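Side-chain contacts in uncharacterized SnoaL-like Protein (Agrobacterium tumefaciens str. C58, PDB 3DXO), which is of unknown function but may act as an isomerase, probably binding a small molecule in a pocket between its helices and sheet: residues B[10-15]-B[97-102]; B[83-86]-B[92-95]. All coordinates share one frame; numbering follows the deposited sequence.

Contact 1. Residues B[10-15]-B[97-102]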
ATOM      1  N   GLN B  10      -2.343  15.512  -2.854  1.00 27.03           N
ATOM      2  CA  GLN B  10      -1.811  16.810  -3.303  1.00 26.62           C
ATOM      3  C   GLN B  10      -0.861  17.438  -2.337  1.00 26.49           C
ATOM      4  O   GLN B  10       0.130  17.964  -2.766  1.00 26.75           O
ATOM      5  CB  GLN B  10      -2.925  17.804  -3.581  1.00 26.68           C
ATOM      6  CG  GLN B  10      -3.734  17.438  -4.801  1.00 26.89           C
ATOM      7  CD  GLN B  10      -4.998  18.208  -4.888  1.00 26.30           C
ATOM      8  OE1 GLN B  10      -5.503  18.696  -3.889  1.00 25.50           O
ATOM      9  NE2 GLN B  10      -5.536  18.316  -6.086  1.00 26.52           N
ATOM     10  N   THR B  11      -1.185  17.409  -1.047  1.00 26.92           N
ATOM     11  CA  THR B  11      -0.324  17.956   0.016  1.00 26.31           C
ATOM     12  C   THR B  11       0.988  17.181   0.058  1.00 26.73           C
ATOM     13  O   THR B  11       2.066  17.761   0.220  1.00 26.74           O
ATOM     14  CB  THR B  11      -1.010  17.847   1.403  1.00 25.82           C
ATOM     15  OG1 THR B  11      -2.183  18.664   1.421  1.00 25.32           O
ATOM     16  CG2 THR B  11      -0.077  18.281   2.505  1.00 24.78           C
ATOM     17  N   TYR B  12       0.890  15.862  -0.092  1.00 26.87           N
ATOM     18  CA  TYR B  12       2.076  15.019  -0.095  1.00 27.38           C
ATOM     19  C   TYR B  12       2.996  15.397  -1.282  1.00 27.95           C
ATOM     20  O   TYR B  12       4.175  15.703  -1.074  1.00 27.92           O
ATOM     21  CB  TYR B  12       1.674  13.536  -0.125  1.00 27.11           C
ATOM     22  CG  TYR B  12       2.821  12.579  -0.295  1.00 27.14           C
ATOM     23  CD1 TYR B  12       3.273  12.253  -1.556  1.00 27.37           C
ATOM     24  CD2 TYR B  12       3.471  12.015   0.801  1.00 27.09           C
ATOM     25  CE1 TYR B  12       4.321  11.399  -1.732  1.00 27.23           C
ATOM     26  CE2 TYR B  12       4.531  11.153   0.636  1.00 26.75           C
ATOM     27  CZ  TYR B  12       4.943  10.843  -0.642  1.00 27.23           C
ATOM     28  OH  TYR B  12       5.995   9.974  -0.871  1.00 27.71           O
ATOM     29  N   LEU B  13       2.447  15.402  -2.503  1.00 27.84           N
ATOM     30  CA  LEU B  13       3.241  15.711  -3.693  1.00 27.07           C
ATOM     31  C   LEU B  13       3.778  17.150  -3.700  1.00 27.07           C
ATOM     32  O   LEU B  13       4.862  17.407  -4.229  1.00 27.75           O
ATOM     33  CB  LEU B  13       2.438  15.428  -4.973  1.00 26.77           C
ATOM     34  CG  LEU B  13       2.188  13.938  -5.332  1.00 26.51           C
ATOM     35  CD1 LEU B  13       1.293  13.790  -6.595  1.00 24.94           C
ATOM     36  CD2 LEU B  13       3.497  13.159  -5.505  1.00 24.61           C
ATOM     37  N   ALA B  14       3.028  18.078  -3.109  1.00 26.56           N
ATOM     38  CA  ALA B  14       3.440  19.490  -3.015  1.00 26.24           C
ATOM     39  C   ALA B  14       4.788  19.607  -2.290  1.00 27.54           C
ATOM     40  O   ALA B  14       5.654  20.413  -2.683  1.00 28.40           O
ATOM     41  CB  ALA B  14       2.408  20.297  -2.302  1.00 23.45           C
ATOM     42  N   ALA B  15       4.957  18.797  -1.244  1.00 27.26           N
ATOM     43  CA  ALA B  15       6.186  18.778  -0.496  1.00 26.60           C
ATOM     44  C   ALA B  15       7.294  18.249  -1.386  1.00 26.95           C
ATOM     45  O   ALA B  15       8.361  18.804  -1.368  1.00 28.38           O
ATOM     46  CB  ALA B  15       6.051  17.938   0.771  1.00 26.18           C
ATOM     47  N   GLY B  97       5.589   5.835  -9.328  1.00 30.59           N
ATOM     48  CA  GLY B  97       5.402   5.107  -8.069  1.00 30.26           C
ATOM     49  C   GLY B  97       3.965   5.078  -7.586  1.00 30.10           C
ATOM     50  O   GLY B  97       3.066   5.643  -8.230  1.00 31.14           O
ATOM     51  N   THR B  98       3.764   4.367  -6.474  1.00 29.15           N
ATOM     52  CA  THR B  98       2.479   4.275  -5.794  1.00 28.46           C
ATOM     53  C   THR B  98       2.759   4.329  -4.300  1.00 29.09           C
ATOM     54  O   THR B  98       3.725   3.729  -3.843  1.00 29.23           O
ATOM     55  CB  THR B  98       1.737   2.984  -6.164  1.00 27.08           C
ATOM     56  OG1 THR B  98       1.451   3.026  -7.566  1.00 26.39           O
ATOM     57  CG2 THR B  98       0.433   2.845  -5.383  1.00 25.22           C
ATOM     58  N   ASP B  99       1.930   5.044  -3.544  1.00 28.76           N
ATOM     59  CA  ASP B  99       2.144   5.148  -2.109  1.00 29.17           C
ATOM     60  C   ASP B  99       0.888   4.870  -1.296  1.00 28.99           C
ATOM     61  O   ASP B  99      -0.245   5.108  -1.753  1.00 29.25           O
ATOM     62  CB  ASP B  99       2.578   6.568  -1.725  1.00 30.47           C
ATOM     63  CG  ASP B  99       3.851   7.006  -2.397  1.00 31.25           C
ATOM     64  OD1 ASP B  99       4.958   6.595  -1.969  1.00 32.36           O
ATOM     65  OD2 ASP B  99       3.724   7.839  -3.323  1.00 32.73           O
ATOM     66  N   VAL B 100       1.112   4.389  -0.073  1.00 28.60           N
ATOM     67  CA  VAL B 100       0.051   4.217   0.901  1.00 27.92           C
ATOM     68  C   VAL B 100       0.460   5.135   2.048  1.00 27.86           C
ATOM     69  O   VAL B 100       1.531   4.969   2.604  1.00 27.64           O
ATOM     70  CB  VAL B 100      -0.122   2.771   1.333  1.00 26.98           C
ATOM     71  CG1 VAL B 100      -1.247   2.660   2.390  1.00 26.77           C
ATOM     72  CG2 VAL B 100      -0.459   1.950   0.113  1.00 25.77           C
ATOM     73  N   VAL B 101      -0.398   6.105   2.365  1.00 27.85           N
ATOM     74  CA  VAL B 101      -0.155   7.094   3.411  1.00 27.54           C
ATOM     75  C   VAL B 101      -1.141   6.913   4.580  1.00 27.53           C
ATOM     76  O   VAL B 101      -2.302   6.619   4.359  1.00 27.91           O
ATOM     77  CB  VAL B 101      -0.306   8.511   2.811  1.00 27.33           C
ATOM     78  CG1 VAL B 101      -0.133   9.586   3.872  1.00 27.28           C
ATOM     79  CG2 VAL B 101       0.692   8.700   1.702  1.00 26.44           C
ATOM     80  N   SER B 102      -0.681   7.082   5.814  1.00 27.22           N
ATOM     81  CA  SER B 102      -1.537   6.939   6.986  1.00 27.71           C
ATOM     82  C   SER B 102      -1.548   8.242   7.759  1.00 28.02           C
ATOM     83  O   SER B 102      -0.502   8.859   7.980  1.00 29.21           O
ATOM     84  CB  SER B 102      -1.004   5.880   7.942  1.00 28.14           C
ATOM     85  OG  SER B 102      -0.510   4.758   7.253  1.00 29.94           O
TER
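Y12, on helix 3-17, reaches across to strand 93-103 and meets D99 and V101, the two residues whose CB atoms point at the helix. Its hydroxyl lies near the carboxylate without bonding to it: Y12 OH is 3.7 Å from D99 OD1, and no hydrogen bond joins the two segments. The side chains cross at about a right angle, and the phenol ring and carboxylate planes are turned 50° apart, with D99 OD2 lying obliquely to the ring, 3.9 Å from Y12 CE1. Nearer the root of the ring the contact is apolar. Y12 CD2 stands 4.4 Å from V101 CG2, a loose approach that is again oblique to the ring. The contact buries 115 Å² in all, nearly all of it on Y12, D99 and V101, with the nearest CA atoms, of Y12 and V101, 8.9 Å apart. That spacing leaves the long phenol to bridge helix and sheet: Y12 CG is anti to the backbone N (chi1 173°), which carries the ring out from the helix towards the strand. This is the packing of an N-terminal helix on the concave side of a curved sheet, the cone-like α+β fold of the NTF2 clan, whose interior commonly serves as a ligand pocket. Consistent with such a pocket, Y12 OH makes a weak hydrogen bond to a di(hydroxyethyl)ether molecule, probably from the crystallisation liquor. In the second shell, D99 finds its polar partner on the adjacent strand, where W84 NE1 hydrogen-bonds to OD2 and would thereby restrict rotation of the carboxylate. The rings of W16 and F82 meet that of Y12. F82 also touches both D99 and V101, while I109 and V112 of strand 109-117 pack against V101.

Contact 2. Residues B[83-86]-B[92-95]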
ATOM      1  N   SER B  83      -1.120   7.229  -6.962  1.00 26.89           N
ATOM      2  CA  SER B  83       0.032   6.990  -7.827  1.00 27.41           C
ATOM      3  C   SER B  83       0.470   8.269  -8.513  1.00 27.75           C
ATOM      4  O   SER B  83      -0.313   9.204  -8.657  1.00 27.05           O
ATOM      5  CB  SER B  83      -0.244   5.889  -8.836  1.00 26.73           C
ATOM      6  OG  SER B  83      -0.348   4.656  -8.147  1.00 26.34           O
ATOM      7  N   TRP B  84       1.749   8.299  -8.900  1.00 27.74           N
ATOM      8  CA  TRP B  84       2.343   9.465  -9.527  1.00 27.61           C
ATOM      9  C   TRP B  84       3.354   9.028 -10.571  1.00 26.87           C
ATOM     10  O   TRP B  84       3.851   7.922 -10.499  1.00 27.55           O
ATOM     11  CB  TRP B  84       3.036  10.337  -8.464  1.00 28.13           C
ATOM     12  CG  TRP B  84       3.999   9.564  -7.668  1.00 28.51           C
ATOM     13  CD1 TRP B  84       3.754   8.953  -6.480  1.00 28.74           C
ATOM     14  CD2 TRP B  84       5.363   9.242  -8.017  1.00 28.57           C
ATOM     15  NE1 TRP B  84       4.889   8.305  -6.045  1.00 28.90           N
ATOM     16  CE2 TRP B  84       5.884   8.453  -6.974  1.00 28.50           C
ATOM     17  CE3 TRP B  84       6.183   9.546  -9.104  1.00 28.76           C
ATOM     18  CZ2 TRP B  84       7.190   7.933  -6.989  1.00 28.52           C
ATOM     19  CZ3 TRP B  84       7.499   9.044  -9.114  1.00 28.87           C
ATOM     20  CH2 TRP B  84       7.981   8.248  -8.057  1.00 28.83           C
ATOM     21  N   ARG B  85       3.663   9.923 -11.506  1.00 26.56           N
ATOM     22  CA  ARG B  85       4.624   9.696 -12.562  1.00 26.08           C
ATOM     23  C   ARG B  85       5.803  10.651 -12.375  1.00 26.11           C
ATOM     24  O   ARG B  85       5.626  11.783 -11.911  1.00 26.06           O
ATOM     25  CB  ARG B  85       3.973   9.988 -13.920  1.00 26.59           C
ATOM     26  CG  ARG B  85       2.694   9.206 -14.259  1.00 26.87           C
ATOM     27  CD  ARG B  85       2.894   7.702 -14.141  1.00 27.29           C
ATOM     28  NE  ARG B  85       3.972   7.243 -14.998  1.00 27.69           N
ATOM     29  CZ  ARG B  85       4.553   6.058 -14.900  1.00 28.22           C
ATOM     30  NH1 ARG B  85       4.157   5.207 -13.971  1.00 29.01           N
ATOM     31  NH2 ARG B  85       5.549   5.736 -15.719  1.00 28.16           N
ATOM     32  N   LEU B  86       6.999  10.196 -12.738  1.00 25.91           N
ATOM     33  CA  LEU B  86       8.203  11.008 -12.645  1.00 25.70           C
ATOM     34  C   LEU B  86       8.458  11.615 -14.001  1.00 25.49           C
ATOM     35  O   LEU B  86       8.726  10.886 -14.951  1.00 24.46           O
ATOM     36  CB  LEU B  86       9.411  10.152 -12.226  1.00 26.45           C
ATOM     37  CG  LEU B  86      10.779  10.797 -11.958  1.00 26.29           C
ATOM     38  CD1 LEU B  86      10.714  11.841 -10.873  1.00 26.81           C
ATOM     39  CD2 LEU B  86      11.769   9.718 -11.602  1.00 25.57           C
ATOM     40  N   ASP B  92       9.579  14.272 -20.391  1.00 26.82           N
ATOM     41  CA  ASP B  92       9.369  12.824 -20.600  1.00 26.37           C
ATOM     42  C   ASP B  92       8.925  12.115 -19.345  1.00 26.05           C
ATOM     43  O   ASP B  92       9.412  12.421 -18.249  1.00 25.67           O
ATOM     44  CB  ASP B  92      10.661  12.114 -20.998  1.00 26.38           C
ATOM     45  CG  ASP B  92      10.760  11.811 -22.432  1.00 25.81           C
ATOM     46  OD1 ASP B  92       9.733  11.455 -23.033  1.00 25.08           O
ATOM     47  OD2 ASP B  92      11.914  11.836 -22.919  1.00 26.33           O
ATOM     48  N   ASP B  93       8.061  11.121 -19.532  1.00 25.63           N
ATOM     49  CA  ASP B  93       7.618  10.249 -18.451  1.00 26.03           C
ATOM     50  C   ASP B  93       8.641   9.105 -18.402  1.00 25.64           C
ATOM     51  O   ASP B  93       8.668   8.250 -19.272  1.00 25.57           O
ATOM     52  CB  ASP B  93       6.231   9.715 -18.743  1.00 26.85           C
ATOM     53  CG  ASP B  93       5.607   8.994 -17.571  1.00 27.30           C
ATOM     54  OD1 ASP B  93       6.311   8.273 -16.834  1.00 27.51           O
ATOM     55  OD2 ASP B  93       4.370   9.123 -17.423  1.00 28.19           O
ATOM     56  N   VAL B  94       9.459   9.106 -17.362  1.00 25.97           N
ATOM     57  CA  VAL B  94      10.553   8.175 -17.200  1.00 26.10           C
ATOM     58  C   VAL B  94      10.206   7.004 -16.277  1.00 26.22           C
ATOM     59  O   VAL B  94      10.786   5.951 -16.390  1.00 26.16           O
ATOM     60  CB  VAL B  94      11.791   8.951 -16.666  1.00 26.32           C
ATOM     61  CG1 VAL B  94      12.054  10.191 -17.556  1.00 26.29           C
ATOM     62  CG2 VAL B  94      11.596   9.389 -15.217  1.00 25.39           C
ATOM     63  N   ALA B  95       9.238   7.177 -15.390  1.00 26.68           N
ATOM     64  CA  ALA B  95       8.870   6.138 -14.444  1.00 27.21           C
ATOM     65  C   ALA B  95       7.742   6.613 -13.534  1.00 28.32           C
ATOM     66  O   ALA B  95       7.128   7.669 -13.756  1.00 28.49           O
ATOM     67  CB  ALA B  95      10.071   5.740 -13.608  1.00 26.19           C
TER
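R85 and D93 supply the charged part of this contact, a salt bridge in which the arginine grips the carboxylate side-on through NE and NH2. R85 NH2 lies 2.9 Å from D93 OD1, while R85 NE is shared between the two oxygens, its straighter bond going to D93 OD2 at 3.1 Å (N-H...O 162°). Both oxygens present their syn lone pairs to NE, close to the guanidinium plane, although the two flat groups are twisted 37° apart. Bends at chi2 and chi3 fold the arginine back so that one face of its guanidinium lies against A95 O, a contact without a hydrogen bond. R85 NH1 has a further partner in G118 O.

Two main-chain hydrogen bonds tie the segments together: L86 N to A95 O, 2.7 Å, and V94 N to L86 O, 3.1 Å.

Apolar contact is confined to L86 and V94, whose side chains meet through CD2 of L86 and CG2 of V94 at 3.6 Å. Y65 touches both.

The segments belong to the hairpin of strands 79-87 and 93-103, at its turn end, where the N-to-C directions of the short strand segments make 116°, well short of the 180° of a regular antiparallel pair. Beyond strand 79-87 lies strand 66-76, from which A70 packs on R85 and F67 on L86.

How the contacts relate
The two contacts lie 14 Å apart between centres and share strand 93-103: contact 2 uses its first residues, contact 1 its middle and later ones. Along the chain, both segments of contact 2 fall in the part between 10-15 and 97-102. One contact is buried near the centre of the chain, the other at the surface. They meet directly through the neighbouring strand 79-87: T98 OG1 lies 2.5 Å from S83 OG, G97 N lies 3.0 Å from W84 O, and L13 packs on W84. A single antiparallel hairpin thus runs from its solvent-facing end into the probable pocket of the SnoaL-like domain.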